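Local structure of kcn28 (Kitasatospora, 6J31) at residues A[180-194]-A[202-214]. The protein is of unknown function but has a GT-B fold of two Rossmann-like domains, the C-terminal one resembling that of erythromycin biosynthesis protein CIII. Sequence-based numbering, arbitrary orientation.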
ATOM      1  N   ASN A 180      13.908   8.405  -0.763  1.00 42.87           N
ATOM      2  CA  ASN A 180      13.060   8.845   0.341  1.00 42.61           C
ATOM      3  C   ASN A 180      12.955  10.360   0.499  1.00 40.05           C
ATOM      4  O   ASN A 180      12.188  10.823   1.351  1.00 39.20           O
ATOM      5  CB  ASN A 180      13.526   8.213   1.659  1.00 45.67           C
ATOM      6  CG  ASN A 180      13.154   6.743   1.754  1.00 47.55           C
ATOM      7  OD1 ASN A 180      12.145   6.316   1.196  1.00 48.59           O
ATOM      8  ND2 ASN A 180      13.952   5.970   2.480  1.00 48.08           N
ATOM      9  N   LEU A 181      13.671  11.144  -0.305  1.00 38.87           N
ATOM     10  CA  LEU A 181      13.496  12.597  -0.366  1.00 37.63           C
ATOM     11  C   LEU A 181      13.252  13.004  -1.817  1.00 35.71           C
ATOM     12  O   LEU A 181      14.093  13.659  -2.443  1.00 35.53           O
ATOM     13  CB  LEU A 181      14.715  13.320   0.208  1.00 38.58           C
ATOM     14  CG  LEU A 181      14.602  14.837   0.369  1.00 38.70           C
ATOM     15  CD1 LEU A 181      13.737  15.181   1.569  1.00 36.51           C
ATOM     16  CD2 LEU A 181      15.981  15.496   0.458  1.00 38.70           C
ATOM     17  N   PRO A 182      12.092  12.656  -2.371  1.00 34.55           N
ATOM     18  CA  PRO A 182      11.820  12.978  -3.777  1.00 35.23           C
ATOM     19  C   PRO A 182      11.698  14.478  -4.001  1.00 37.22           C
ATOM     20  O   PRO A 182      11.461  15.257  -3.079  1.00 37.66           O
ATOM     21  CB  PRO A 182      10.485  12.274  -4.045  1.00 34.67           C
ATOM     22  CG  PRO A 182       9.831  12.209  -2.707  1.00 33.99           C
ATOM     23  CD  PRO A 182      10.947  11.987  -1.729  1.00 34.85           C
ATOM     24  N   GLU A 183      11.877  14.881  -5.258  1.00 40.46           N
ATOM     25  CA  GLU A 183      11.678  16.283  -5.618  1.00 44.09           C
ATOM     26  C   GLU A 183      10.232  16.704  -5.393  1.00 40.27           C
ATOM     27  O   GLU A 183       9.959  17.776  -4.841  1.00 39.30           O
ATOM     28  CB  GLU A 183      12.073  16.514  -7.075  1.00 51.78           C
ATOM     29  CG  GLU A 183      11.982  17.965  -7.525  1.00 59.26           C
ATOM     30  CD  GLU A 183      13.247  18.758  -7.248  1.00 67.74           C
ATOM     31  OE1 GLU A 183      14.341  18.260  -7.584  1.00 72.99           O
ATOM     32  OE2 GLU A 183      13.149  19.885  -6.714  1.00 72.36           O
ATOM     33  N   ARG A 184       9.293  15.877  -5.833  1.00 38.27           N
ATOM     34  CA  ARG A 184       7.872  16.084  -5.613  1.00 38.56           C
ATOM     35  C   ARG A 184       7.256  14.727  -5.327  1.00 32.82           C
ATOM     36  O   ARG A 184       7.681  13.717  -5.893  1.00 30.62           O
ATOM     37  CB  ARG A 184       7.191  16.731  -6.828  1.00 43.83           C
ATOM     38  CG  ARG A 184       7.575  18.178  -7.048  1.00 49.83           C
ATOM     39  CD  ARG A 184       7.173  18.681  -8.427  1.00 54.08           C
ATOM     40  NE  ARG A 184       7.775  19.982  -8.713  1.00 57.99           N
ATOM     41  CZ  ARG A 184       7.348  21.128  -8.191  1.00 61.13           C
ATOM     42  NH1 ARG A 184       6.316  21.135  -7.355  1.00 61.19           N
ATOM     43  NH2 ARG A 184       7.952  22.269  -8.500  1.00 63.08           N
ATOM     44  N   SER A 185       6.263  14.696  -4.448  1.00 29.25           N
ATOM     45  CA  SER A 185       5.675  13.417  -4.089  1.00 28.52           C
ATOM     46  C   SER A 185       4.183  13.566  -3.863  1.00 28.51           C
ATOM     47  O   SER A 185       3.737  14.502  -3.194  1.00 30.07           O
ATOM     48  CB  SER A 185       6.341  12.840  -2.840  1.00 27.13           C
ATOM     49  OG  SER A 185       5.670  11.671  -2.413  1.00 26.94           O
ATOM     50  N   LEU A 186       3.422  12.635  -4.426  1.00 28.42           N
ATOM     51  CA  LEU A 186       1.999  12.506  -4.151  1.00 28.78           C
ATOM     52  C   LEU A 186       1.848  11.327  -3.201  1.00 27.81           C
ATOM     53  O   LEU A 186       2.102  10.180  -3.582  1.00 26.36           O
ATOM     54  CB  LEU A 186       1.199  12.295  -5.435  1.00 29.84           C
ATOM     55  CG  LEU A 186       1.248  13.428  -6.460  1.00 31.10           C
ATOM     56  CD1 LEU A 186       0.429  13.071  -7.683  1.00 30.22           C
ATOM     57  CD2 LEU A 186       0.762  14.726  -5.847  1.00 32.31           C
ATOM     58  N   VAL A 187       1.477  11.614  -1.958  1.00 25.71           N
ATOM     59  CA  VAL A 187       1.336  10.589  -0.931  1.00 25.50           C
ATOM     60  C   VAL A 187      -0.126  10.166  -0.926  1.00 27.71           C
ATOM     61  O   VAL A 187      -1.008  10.943  -0.553  1.00 28.15           O
ATOM     62  CB  VAL A 187       1.782  11.102   0.443  1.00 25.98           C
ATOM     63  CG1 VAL A 187       1.866   9.958   1.441  1.00 26.02           C
ATOM     64  CG2 VAL A 187       3.119  11.818   0.333  1.00 25.60           C
ATOM     65  N   LEU A 188      -0.384   8.922  -1.314  1.00 29.49           N
ATOM     66  CA  LEU A 188      -1.748   8.453  -1.540  1.00 31.70           C
ATOM     67  C   LEU A 188      -2.409   7.985  -0.251  1.00 33.28           C
ATOM     68  O   LEU A 188      -3.106   6.969  -0.234  1.00 33.92           O
ATOM     69  CB  LEU A 188      -1.711   7.336  -2.577  1.00 32.10           C
ATOM     70  CG  LEU A 188      -1.338   7.787  -3.996  1.00 31.07           C
ATOM     71  CD1 LEU A 188      -1.796   6.787  -5.055  1.00 29.83           C
ATOM     72  CD2 LEU A 188      -1.867   9.187  -4.293  1.00 30.67           C
ATOM     73  N   VAL A 189      -2.178   8.693   0.850  1.00 34.05           N
ATOM     74  CA  VAL A 189      -2.841   8.425   2.125  1.00 35.35           C
ATOM     75  C   VAL A 189      -3.297   9.755   2.708  1.00 34.40           C
ATOM     76  O   VAL A 189      -2.750  10.815   2.368  1.00 32.08           O
ATOM     77  CB  VAL A 189      -1.909   7.679   3.115  1.00 38.09           C
ATOM     78  CG1 VAL A 189      -1.265   6.461   2.466  1.00 40.25           C
ATOM     79  CG2 VAL A 189      -0.841   8.607   3.649  1.00 38.78           C
ATOM     80  N   PRO A 190      -4.326   9.743   3.554  1.00 35.80           N
ATOM     81  CA  PRO A 190      -4.701  10.971   4.266  1.00 36.54           C
ATOM     82  C   PRO A 190      -3.661  11.319   5.319  1.00 36.92           C
ATOM     83  O   PRO A 190      -2.900  10.467   5.780  1.00 36.37           O
ATOM     84  CB  PRO A 190      -6.044  10.618   4.910  1.00 36.31           C
ATOM     85  CG  PRO A 190      -6.028   9.129   5.023  1.00 36.19           C
ATOM     86  CD  PRO A 190      -5.242   8.628   3.848  1.00 35.32           C
ATOM     87  N   ARG A 191      -3.643  12.596   5.712  1.00 37.28           N
ATOM     88  CA  ARG A 191      -2.648  13.035   6.686  1.00 37.13           C
ATOM     89  C   ARG A 191      -2.817  12.317   8.021  1.00 35.38           C
ATOM     90  O   ARG A 191      -1.830  12.099   8.732  1.00 33.49           O
ATOM     91  CB  ARG A 191      -2.697  14.560   6.864  1.00 37.21           C
ATOM     92  CG  ARG A 191      -3.763  15.076   7.831  1.00 40.05           C
ATOM     93  CD  ARG A 191      -3.713  16.602   8.069  1.00 38.17           C
ATOM     94  NE  ARG A 191      -3.576  17.389   6.843  1.00 34.56           N
ATOM     95  CZ  ARG A 191      -2.427  17.871   6.383  1.00 34.48           C
ATOM     96  NH1 ARG A 191      -1.294  17.653   7.043  1.00 35.66           N
ATOM     97  NH2 ARG A 191      -2.409  18.570   5.256  1.00 32.91           N
ATOM     98  N   PHE A 192      -4.042  11.913   8.372  1.00 36.16           N
ATOM     99  CA  PHE A 192      -4.232  11.232   9.649  1.00 36.38           C
ATOM    100  C   PHE A 192      -3.726   9.792   9.642  1.00 38.41           C
ATOM    101  O   PHE A 192      -3.750   9.149  10.698  1.00 40.52           O
ATOM    102  CB  PHE A 192      -5.704  11.285  10.090  1.00 35.49           C
ATOM    103  CG  PHE A 192      -6.672  10.598   9.160  1.00 34.27           C
ATOM    104  CD1 PHE A 192      -6.774   9.215   9.130  1.00 34.07           C
ATOM    105  CD2 PHE A 192      -7.518  11.340   8.355  1.00 33.93           C
ATOM    106  CE1 PHE A 192      -7.674   8.587   8.286  1.00 34.29           C
ATOM    107  CE2 PHE A 192      -8.423  10.717   7.509  1.00 33.91           C
ATOM    108  CZ  PHE A 192      -8.500   9.340   7.474  1.00 34.58           C
ATOM    109  N   LEU A 193      -3.293   9.266   8.492  1.00 35.93           N
ATOM    110  CA  LEU A 193      -2.629   7.967   8.418  1.00 33.63           C
ATOM    111  C   LEU A 193      -1.124   8.091   8.216  1.00 34.21           C
ATOM    112  O   LEU A 193      -0.451   7.075   8.019  1.00 33.99           O
ATOM    113  CB  LEU A 193      -3.229   7.117   7.292  1.00 31.39           C
ATOM    114  CG  LEU A 193      -4.656   6.609   7.499  1.00 30.24           C
ATOM    115  CD1 LEU A 193      -5.081   5.645   6.389  1.00 27.79           C
ATOM    116  CD2 LEU A 193      -4.797   5.960   8.876  1.00 28.98           C
ATOM    117  N   GLN A 194      -0.580   9.309   8.298  1.00 34.31           N
ATOM    118  CA  GLN A 194       0.848   9.541   8.151  1.00 33.56           C
ATOM    119  C   GLN A 194       1.460   9.758   9.521  1.00 35.42           C
ATOM    120  O   GLN A 194       1.131  10.755  10.182  1.00 39.65           O
ATOM    121  CB  GLN A 194       1.113  10.753   7.261  1.00 33.08           C
ATOM    122  CG  GLN A 194       2.550  11.280   7.325  1.00 32.38           C
ATOM    123  CD  GLN A 194       3.535  10.400   6.565  1.00 31.61           C
ATOM    124  OE1 GLN A 194       3.351  10.127   5.380  1.00 31.60           O
ATOM    125  NE2 GLN A 194       4.587   9.967   7.240  1.00 31.73           N
ATOM    126  N   GLU A 202       5.317  19.794   3.400  1.00 30.50           N
ATOM    127  CA  GLU A 202       4.256  19.711   2.407  1.00 27.90           C
ATOM    128  C   GLU A 202       4.505  20.614   1.207  1.00 27.85           C
ATOM    129  O   GLU A 202       3.683  20.641   0.285  1.00 26.43           O
ATOM    130  CB  GLU A 202       2.901  20.007   3.063  1.00 26.59           C
ATOM    131  CG  GLU A 202       2.426  18.828   3.919  1.00 28.90           C
ATOM    132  CD  GLU A 202       1.046  19.008   4.548  1.00 31.28           C
ATOM    133  OE1 GLU A 202       0.083  19.371   3.834  1.00 30.82           O
ATOM    134  OE2 GLU A 202       0.924  18.757   5.769  1.00 32.12           O
ATOM    135  N   LYS A 203       5.615  21.350   1.200  1.00 31.78           N
ATOM    136  CA  LYS A 203       6.106  21.937  -0.039  1.00 34.32           C
ATOM    137  C   LYS A 203       6.568  20.853  -0.995  1.00 33.55           C
ATOM    138  O   LYS A 203       6.487  21.018  -2.216  1.00 34.21           O
ATOM    139  CB  LYS A 203       7.263  22.884   0.266  1.00 38.06           C
ATOM    140  CG  LYS A 203       6.868  24.234   0.827  1.00 42.99           C
ATOM    141  CD  LYS A 203       8.098  25.107   0.932  1.00 45.94           C
ATOM    142  CE  LYS A 203       9.127  24.418   1.816  1.00 48.41           C
ATOM    143  NZ  LYS A 203      10.440  25.118   1.815  1.00 53.66           N
ATOM    144  N   ARG A 204       7.048  19.741  -0.447  1.00 33.40           N
ATOM    145  CA  ARG A 204       7.582  18.606  -1.183  1.00 32.64           C
ATOM    146  C   ARG A 204       6.602  17.444  -1.293  1.00 31.04           C
ATOM    147  O   ARG A 204       6.468  16.857  -2.370  1.00 32.61           O
ATOM    148  CB  ARG A 204       8.874  18.137  -0.507  1.00 32.46           C
ATOM    149  CG  ARG A 204       9.608  17.040  -1.227  1.00 33.01           C
ATOM    150  CD  ARG A 204      10.814  16.589  -0.415  1.00 32.92           C
ATOM    151  NE  ARG A 204      11.761  17.676  -0.195  1.00 32.78           N
ATOM    152  CZ  ARG A 204      12.748  17.982  -1.029  1.00 34.86           C
ATOM    153  NH1 ARG A 204      12.915  17.290  -2.146  1.00 35.68           N
ATOM    154  NH2 ARG A 204      13.565  18.987  -0.750  1.00 36.16           N
ATOM    155  N   PHE A 205       5.917  17.095  -0.206  1.00 30.00           N
ATOM    156  CA  PHE A 205       4.978  15.980  -0.169  1.00 29.60           C
ATOM    157  C   PHE A 205       3.555  16.524  -0.117  1.00 31.87           C
ATOM    158  O   PHE A 205       3.268  17.437   0.661  1.00 31.82           O
ATOM    159  CB  PHE A 205       5.225  15.084   1.051  1.00 29.73           C
ATOM    160  CG  PHE A 205       6.591  14.436   1.089  1.00 28.81           C
ATOM    161  CD1 PHE A 205       6.798  13.188   0.523  1.00 28.41           C
ATOM    162  CD2 PHE A 205       7.652  15.057   1.725  1.00 28.60           C
ATOM    163  CE1 PHE A 205       8.043  12.583   0.565  1.00 28.16           C
ATOM    164  CE2 PHE A 205       8.904  14.461   1.776  1.00 27.26           C
ATOM    165  CZ  PHE A 205       9.100  13.222   1.196  1.00 28.63           C
ATOM    166  N   THR A 206       2.666  15.971  -0.939  1.00 31.91           N
ATOM    167  CA  THR A 206       1.252  16.331  -0.913  1.00 30.59           C
ATOM    168  C   THR A 206       0.438  15.122  -0.481  1.00 30.22           C
ATOM    169  O   THR A 206       0.508  14.066  -1.116  1.00 31.61           O
ATOM    170  CB  THR A 206       0.771  16.831  -2.275  1.00 30.44           C
ATOM    171  OG1 THR A 206       1.463  18.035  -2.620  1.00 31.00           O
ATOM    172  CG2 THR A 206      -0.726  17.114  -2.237  1.00 30.70           C
ATOM    173  N   PHE A 207      -0.345  15.282   0.584  1.00 31.27           N
ATOM    174  CA  PHE A 207      -1.225  14.215   1.050  1.00 32.56           C
ATOM    175  C   PHE A 207      -2.482  14.218   0.193  1.00 33.97           C
ATOM    176  O   PHE A 207      -3.289  15.152   0.257  1.00 34.98           O
ATOM    177  CB  PHE A 207      -1.548  14.386   2.531  1.00 30.64           C
ATOM    178  CG  PHE A 207      -0.352  14.221   3.424  1.00 31.01           C
ATOM    179  CD1 PHE A 207       0.257  12.984   3.558  1.00 29.47           C
ATOM    180  CD2 PHE A 207       0.163  15.297   4.132  1.00 31.88           C
ATOM    181  CE1 PHE A 207       1.358  12.823   4.372  1.00 31.14           C
ATOM    182  CE2 PHE A 207       1.264  15.142   4.953  1.00 30.99           C
ATOM    183  CZ  PHE A 207       1.862  13.903   5.075  1.00 31.87           C
ATOM    184  N   ILE A 208      -2.639  13.182  -0.624  1.00 32.59           N
ATOM    185  CA  ILE A 208      -3.708  13.137  -1.614  1.00 31.57           C
ATOM    186  C   ILE A 208      -4.884  12.328  -1.083  1.00 31.23           C
ATOM    187  O   ILE A 208      -6.042  12.591  -1.425  1.00 29.57           O
ATOM    188  CB  ILE A 208      -3.181  12.563  -2.944  1.00 29.82           C
ATOM    189  CG1 ILE A 208      -2.185  13.535  -3.572  1.00 29.30           C
ATOM    190  CG2 ILE A 208      -4.313  12.268  -3.920  1.00 25.60           C
ATOM    191  CD1 ILE A 208      -2.827  14.793  -4.120  1.00 28.22           C
ATOM    192  N   GLY A 209      -4.599  11.355  -0.227  1.00 31.93           N
ATOM    193  CA  GLY A 209      -5.576  10.350   0.101  1.00 32.42           C
ATOM    194  C   GLY A 209      -5.666   9.353  -1.036  1.00 34.17           C
ATOM    195  O   GLY A 209      -4.934   9.445  -2.026  1.00 34.27           O
ATOM    196  N   PRO A 210      -6.566   8.382  -0.919  1.00 34.90           N
ATOM    197  CA  PRO A 210      -6.697   7.367  -1.967  1.00 34.46           C
ATOM    198  C   PRO A 210      -7.212   7.960  -3.264  1.00 36.28           C
ATOM    199  O   PRO A 210      -7.965   8.937  -3.278  1.00 35.00           O
ATOM    200  CB  PRO A 210      -7.702   6.375  -1.377  1.00 33.88           C
ATOM    201  CG  PRO A 210      -8.505   7.199  -0.432  1.00 35.22           C
ATOM    202  CD  PRO A 210      -7.533   8.175   0.165  1.00 35.04           C
ATOM    203  N   CYS A 211      -6.788   7.356  -4.365  1.00 39.33           N
ATOM    204  CA  CYS A 211      -7.253   7.753  -5.687  1.00 41.25           C
ATOM    205  C   CYS A 211      -8.314   6.745  -6.110  1.00 42.62           C
ATOM    206  O   CYS A 211      -8.004   5.617  -6.497  1.00 42.10           O
ATOM    207  CB  CYS A 211      -6.083   7.834  -6.660  1.00 41.53           C
ATOM    208  SG  CYS A 211      -4.989   9.234  -6.285  1.00 43.67           S
ATOM    209  N   LEU A 212      -9.571   7.158  -6.015  1.00 46.66           N
ATOM    210  CA  LEU A 212     -10.724   6.319  -6.291  1.00 51.95           C
ATOM    211  C   LEU A 212     -11.336   6.714  -7.628  1.00 60.58           C
ATOM    212  O   LEU A 212     -11.136   7.825  -8.121  1.00 58.98           O
ATOM    213  CB  LEU A 212     -11.772   6.450  -5.181  1.00 48.89           C
ATOM    214  CG  LEU A 212     -11.292   6.329  -3.732  1.00 47.17           C
ATOM    215  CD1 LEU A 212     -12.443   6.620  -2.782  1.00 47.07           C
ATOM    216  CD2 LEU A 212     -10.690   4.964  -3.454  1.00 46.24           C
ATOM    217  N   GLY A 213     -12.074   5.783  -8.220  1.00 71.44           N
ATOM    218  CA  GLY A 213     -12.736   6.051  -9.479  1.00 82.34           C
ATOM    219  C   GLY A 213     -13.869   5.082  -9.731  1.00 92.85           C
ATOM    220  O   GLY A 213     -13.811   4.262 -10.654  1.00 94.79           O
ATOM    221  N   ARG A 214     -14.888   5.163  -8.872  1.00102.57           N
ATOM    222  CA  ARG A 214     -16.163   4.459  -8.990  1.00111.97           C
ATOM    223  C   ARG A 214     -16.000   2.990  -8.613  1.00119.32           C
ATOM    224  O   ARG A 214     -14.910   2.420  -8.742  1.00119.85           O
ATOM    225  CB  ARG A 214     -16.788   4.627 -10.376  1.00113.40           C
ATOM    226  CG  ARG A 214     -17.860   5.739 -10.413  1.00113.88           C
ATOM    227  CD  ARG A 214     -17.757   6.702  -9.206  1.00113.49           C
ATOM    228  NE  ARG A 214     -18.892   6.617  -8.286  1.00113.68           N
ATOM    229  CZ  ARG A 214     -18.892   5.941  -7.140  1.00113.91           C
ATOM    230  NH1 ARG A 214     -17.810   5.278  -6.751  1.00113.64           N
ATOM    231  NH2 ARG A 214     -19.978   5.927  -6.378  1.00114.31           N
TER
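Strands 185-187 and 205-207 run parallel, 4.7 Å apart between axes and 26° from aligned, as the last two strands of the seven-stranded N-terminal Rossmann-like sheet of this GT-B fold; 205-207 is its edge. The ladder alternates between strands: Ser185 N to Arg204 O, Thr206 N to Ser185 O, Val187 N to Thr206 O, then Ile208 N to Val187 O (2.8 Å). Ser185, Val187, Phe205 and Phe207 share one face, where Ser185 CB approaches Phe205 CD1 at 3.4 Å and Val187 CG2 meets that ring's edge. Ser185 OG is held by Gln126. Val187 lies alongside Phe207, whose ring takes Arg191 CB over one face and Gln194 OE1 at its edge (3.5 Å from CE1), while Gln194 NE2 hydrogen-bonds Val132 O. On the other face Leu186 and Thr206 pack against Leu389 of helix 382-391, and Leu186 CD2 also reaches Ile208 CG1. With its chain bent at chi3 (-60°), Arg204 lays its guanidinium against Leu181 while NH1 bonds Pro182 O (2.7 Å) from above the carbonyl plane. Arg191 forms an end-on, two-nitrogen salt bridge with Glu202, the planes 28° apart: NH1 meets OE2 at 2.8 Å and NH2 meets OE1 at 3.0 Å, both on syn sides.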